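Alpha-L-arabinosidase (Xanthomonas axonopodis pv. citri, PDB 6D25) probably removes alpha-L-arabinofuranosyl side groups from arabinoxylans, including those of internal di-substituted xylose units, as a trimeric GH51 arabinofuranosidase. Local coordinates at residues H440-A454 / V507-Q520. Residues are numbered along the deposited sequence; the frame is centred on the assembly and turned at random.
Sequences HVYIALTNLDASASA and VALPAHSIVMLKLQ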
# COMPACT_ATOMS: atom_id res chain seq x y z
N HIS A 440 -37.05 -16.93 -32.21
CA HIS A 440 -36.56 -17.03 -33.60
C HIS A 440 -35.05 -17.31 -33.62
O HIS A 440 -34.29 -16.89 -32.71
CB HIS A 440 -36.87 -15.73 -34.37
CG HIS A 440 -38.33 -15.51 -34.59
ND1 HIS A 440 -39.00 -16.03 -35.69
CD2 HIS A 440 -39.26 -14.89 -33.83
CE1 HIS A 440 -40.29 -15.74 -35.60
NE2 HIS A 440 -40.48 -15.02 -34.47
N VAL A 441 -34.64 -17.98 -34.68
CA VAL A 441 -33.23 -18.20 -34.95
C VAL A 441 -32.70 -17.02 -35.78
O VAL A 441 -33.35 -16.60 -36.75
CB VAL A 441 -32.97 -19.53 -35.65
CG1 VAL A 441 -31.56 -19.66 -36.18
CG2 VAL A 441 -33.34 -20.69 -34.73
N TYR A 442 -31.53 -16.50 -35.39
CA TYR A 442 -30.86 -15.44 -36.10
C TYR A 442 -29.46 -15.90 -36.53
O TYR A 442 -28.79 -16.63 -35.79
CB TYR A 442 -30.71 -14.19 -35.24
CG TYR A 442 -32.01 -13.48 -34.92
CD1 TYR A 442 -32.87 -13.98 -33.95
CD2 TYR A 442 -32.38 -12.34 -35.59
CE1 TYR A 442 -34.06 -13.33 -33.64
CE2 TYR A 442 -33.57 -11.70 -35.32
CZ TYR A 442 -34.42 -12.19 -34.35
OH TYR A 442 -35.59 -11.55 -34.07
N ILE A 443 -29.07 -15.49 -37.75
CA ILE A 443 -27.76 -15.83 -38.31
C ILE A 443 -27.10 -14.54 -38.77
O ILE A 443 -27.70 -13.82 -39.58
CB ILE A 443 -27.84 -16.77 -39.52
CG1 ILE A 443 -28.69 -18.01 -39.27
CG2 ILE A 443 -26.41 -17.08 -40.01
CD1 ILE A 443 -29.03 -18.76 -40.55
N ALA A 444 -25.90 -14.27 -38.23
CA ALA A 444 -25.08 -13.15 -38.63
C ALA A 444 -24.01 -13.66 -39.59
O ALA A 444 -23.37 -14.68 -39.31
CB ALA A 444 -24.47 -12.50 -37.43
N LEU A 445 -23.81 -12.94 -40.71
CA LEU A 445 -22.71 -13.24 -41.62
C LEU A 445 -22.02 -11.92 -42.01
O LEU A 445 -22.70 -10.91 -42.28
CB LEU A 445 -23.27 -13.91 -42.89
CG LEU A 445 -23.90 -15.29 -42.71
CD1 LEU A 445 -24.63 -15.69 -43.98
CD2 LEU A 445 -22.86 -16.36 -42.33
N THR A 446 -20.71 -11.98 -42.09
CA THR A 446 -19.87 -10.88 -42.50
C THR A 446 -18.98 -11.33 -43.65
O THR A 446 -18.31 -12.38 -43.55
CB THR A 446 -18.98 -10.42 -41.34
OG1 THR A 446 -19.83 -9.92 -40.30
CG2 THR A 446 -18.02 -9.33 -41.75
N ASN A 447 -18.99 -10.56 -44.73
CA ASN A 447 -18.07 -10.76 -45.86
C ASN A 447 -16.91 -9.77 -45.67
O ASN A 447 -17.10 -8.56 -45.82
CB ASN A 447 -18.77 -10.54 -47.20
CG ASN A 447 -17.92 -10.87 -48.42
OD1 ASN A 447 -16.69 -11.05 -48.29
ND2 ASN A 447 -18.58 -10.97 -49.60
N LEU A 448 -15.73 -10.29 -45.37
CA LEU A 448 -14.54 -9.48 -45.05
C LEU A 448 -13.87 -8.97 -46.32
O LEU A 448 -13.05 -8.07 -46.23
CB LEU A 448 -13.53 -10.33 -44.26
CG LEU A 448 -13.88 -10.68 -42.81
CD1 LEU A 448 -14.90 -11.80 -42.72
CD2 LEU A 448 -12.63 -11.06 -42.03
N ASP A 449 -14.17 -9.54 -47.47
CA ASP A 449 -13.48 -9.19 -48.71
C ASP A 449 -13.90 -7.76 -49.10
O ASP A 449 -15.09 -7.44 -49.17
CB ASP A 449 -13.79 -10.21 -49.82
CG ASP A 449 -12.81 -10.17 -50.97
OD1 ASP A 449 -12.63 -9.05 -51.54
OD2 ASP A 449 -12.24 -11.26 -51.31
N ALA A 450 -12.92 -6.92 -49.41
CA ALA A 450 -13.16 -5.52 -49.81
C ALA A 450 -13.83 -5.46 -51.19
O ALA A 450 -14.43 -4.42 -51.50
CB ALA A 450 -11.86 -4.73 -49.84
N SER A 451 -13.76 -6.48 -52.03
CA SER A 451 -14.36 -6.32 -53.35
C SER A 451 -15.11 -7.57 -53.85
O SER A 451 -15.93 -7.41 -54.75
CB SER A 451 -13.34 -5.85 -54.36
OG SER A 451 -12.37 -6.85 -54.57
N ALA A 452 -14.89 -8.77 -53.33
CA ALA A 452 -15.56 -9.97 -53.88
C ALA A 452 -16.82 -10.32 -53.09
O ALA A 452 -16.78 -10.46 -51.88
CB ALA A 452 -14.61 -11.14 -53.85
N SER A 453 -17.95 -10.50 -53.79
CA SER A 453 -19.15 -11.03 -53.18
C SER A 453 -18.96 -12.53 -52.88
O SER A 453 -18.01 -13.16 -53.34
CB SER A 453 -20.34 -10.79 -54.04
OG SER A 453 -20.19 -11.52 -55.23
N ALA A 454 -19.84 -13.09 -52.06
CA ALA A 454 -19.81 -14.49 -51.71
C ALA A 454 -21.22 -15.08 -51.86
O ALA A 454 -22.25 -14.38 -51.69
CB ALA A 454 -19.28 -14.68 -50.31
N VAL A 507 -27.51 -17.45 -49.36
CA VAL A 507 -27.30 -16.02 -49.17
C VAL A 507 -26.35 -15.50 -50.26
O VAL A 507 -25.23 -15.96 -50.38
CB VAL A 507 -26.71 -15.74 -47.78
CG1 VAL A 507 -26.63 -14.24 -47.51
CG2 VAL A 507 -27.49 -16.43 -46.67
N ALA A 508 -26.80 -14.52 -51.01
CA ALA A 508 -25.93 -13.71 -51.88
C ALA A 508 -25.40 -12.53 -51.05
O ALA A 508 -26.12 -11.57 -50.73
CB ALA A 508 -26.69 -13.25 -53.12
N LEU A 509 -24.16 -12.67 -50.61
CA LEU A 509 -23.57 -11.78 -49.59
C LEU A 509 -22.62 -10.79 -50.28
O LEU A 509 -21.56 -11.20 -50.80
CB LEU A 509 -22.81 -12.66 -48.60
CG LEU A 509 -22.34 -11.95 -47.35
CD1 LEU A 509 -23.50 -11.31 -46.59
CD2 LEU A 509 -21.58 -12.91 -46.43
N PRO A 510 -23.00 -9.52 -50.34
CA PRO A 510 -22.12 -8.57 -51.04
C PRO A 510 -20.76 -8.40 -50.33
O PRO A 510 -20.61 -8.70 -49.12
CB PRO A 510 -22.88 -7.22 -51.02
CG PRO A 510 -24.32 -7.62 -50.82
CD PRO A 510 -24.22 -8.84 -49.91
N ALA A 511 -19.80 -7.91 -51.09
CA ALA A 511 -18.47 -7.54 -50.55
C ALA A 511 -18.66 -6.59 -49.36
O ALA A 511 -19.62 -5.83 -49.33
CB ALA A 511 -17.63 -6.92 -51.64
N HIS A 512 -17.73 -6.63 -48.40
CA HIS A 512 -17.64 -5.68 -47.30
C HIS A 512 -19.03 -5.39 -46.69
O HIS A 512 -19.47 -4.23 -46.62
CB HIS A 512 -16.90 -4.41 -47.74
CG HIS A 512 -17.50 -3.63 -48.87
ND1 HIS A 512 -16.90 -3.57 -50.11
CD2 HIS A 512 -18.57 -2.80 -48.93
CE1 HIS A 512 -17.57 -2.74 -50.89
NE2 HIS A 512 -18.61 -2.28 -50.22
N SER A 513 -19.69 -6.44 -46.18
CA SER A 513 -21.04 -6.28 -45.70
C SER A 513 -21.26 -7.21 -44.49
O SER A 513 -20.57 -8.22 -44.31
CB SER A 513 -22.07 -6.55 -46.80
OG SER A 513 -22.20 -7.94 -47.07
N ILE A 514 -22.24 -6.80 -43.68
CA ILE A 514 -22.75 -7.55 -42.59
C ILE A 514 -24.24 -7.77 -42.79
O ILE A 514 -24.96 -6.81 -43.02
CB ILE A 514 -22.52 -6.79 -41.26
CG1 ILE A 514 -21.05 -6.45 -41.04
CG2 ILE A 514 -23.09 -7.56 -40.06
CD1 ILE A 514 -20.87 -5.29 -40.08
N VAL A 515 -24.71 -9.00 -42.66
CA VAL A 515 -26.17 -9.24 -42.67
C VAL A 515 -26.55 -9.94 -41.36
O VAL A 515 -25.77 -10.70 -40.77
CB VAL A 515 -26.64 -10.04 -43.88
CG1 VAL A 515 -26.26 -9.35 -45.19
CG2 VAL A 515 -26.09 -11.47 -43.87
N MET A 516 -27.75 -9.62 -40.90
CA MET A 516 -28.39 -10.30 -39.79
C MET A 516 -29.72 -10.86 -40.31
O MET A 516 -30.57 -10.10 -40.76
CB MET A 516 -28.61 -9.37 -38.59
CG MET A 516 -29.23 -10.05 -37.40
SD MET A 516 -28.19 -11.35 -36.67
CE MET A 516 -26.95 -10.34 -35.89
N LEU A 517 -29.83 -12.17 -40.31
CA LEU A 517 -30.97 -12.91 -40.86
C LEU A 517 -31.84 -13.48 -39.74
O LEU A 517 -31.30 -13.94 -38.74
CB LEU A 517 -30.47 -14.08 -41.71
CG LEU A 517 -29.47 -13.70 -42.80
CD1 LEU A 517 -29.06 -14.93 -43.59
CD2 LEU A 517 -30.07 -12.65 -43.73
N LYS A 518 -33.14 -13.36 -39.91
CA LYS A 518 -34.10 -13.89 -38.98
C LYS A 518 -34.91 -14.99 -39.68
O LYS A 518 -35.53 -14.72 -40.75
CB LYS A 518 -35.03 -12.76 -38.52
CG LYS A 518 -36.21 -13.18 -37.66
CD LYS A 518 -37.05 -12.00 -37.28
CE LYS A 518 -38.19 -12.38 -36.38
NZ LYS A 518 -39.12 -11.27 -36.09
N LEU A 519 -34.84 -16.20 -39.16
CA LEU A 519 -35.61 -17.31 -39.70
C LEU A 519 -37.01 -17.32 -39.08
O LEU A 519 -37.17 -17.09 -37.88
CB LEU A 519 -34.89 -18.64 -39.44
CG LEU A 519 -33.47 -18.71 -39.98
CD1 LEU A 519 -32.85 -20.08 -39.83
CD2 LEU A 519 -33.48 -18.36 -41.45
N GLN A 520 -38.02 -17.56 -39.88
CA GLN A 520 -39.30 -18.00 -39.35
C GLN A 520 -39.19 -19.53 -39.16
O GLN A 520 -39.03 -20.38 -40.09
CB GLN A 520 -40.43 -17.56 -40.28
CG GLN A 520 -41.61 -16.90 -39.56
CD GLN A 520 -41.33 -15.53 -38.98
OE1 GLN A 520 -40.22 -14.98 -39.05
NE2 GLN A 520 -42.37 -14.95 -38.39
OXT GLN A 520 -39.15 -19.93 -38.00
O HOH W 1 -36.76 -19.28 -36.25
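K518 CE sits over one face of the H440 imidazole, 3.6 Å from the ring centroid, as a CH-pi contact. At the ring edge, H440 ND1 hydrogen-bonds L519 O at 3.0 Å, which lies in the ring plane. H512 ND1 donates at its ring edge to A450 O, coming from above that carbonyl plane, while NE2 bonds to A475 O. With CG anti to the backbone N (chi1 173°) and the rest of the chain extended, K518 runs alongside Y442; Y442 OH is 3.6 Å from K518 CD and bonds to D438. On the sheet face that carries Y442 and K518, M516 bends back so that CE reaches A444 CB at 3.6 Å. On the opposite sheet face, L445 CB packs against V515 CG2 and L509 CD2, and L445 CD1 meets V507 CG2 tip to tip. L414 adds to this apolar layer. Where strand 441-447 ends, the amide of N447 ties the turns together. ND2 donates to L509 O at 3.2 Å and to A452 O at 2.9 Å, and OD1 accepts from D449 N in an Asx turn. L509 O also accepts from A454 N. H512 and S513 face N447 as a G1 beta bulge. Strands 441-447 and 513-519 form an antiparallel pair, and 454-461 pairs with 504-509, within the C-terminal beta domain, consistent with the beta-sandwich that accompanies the catalytic barrel in GH51 enzymes.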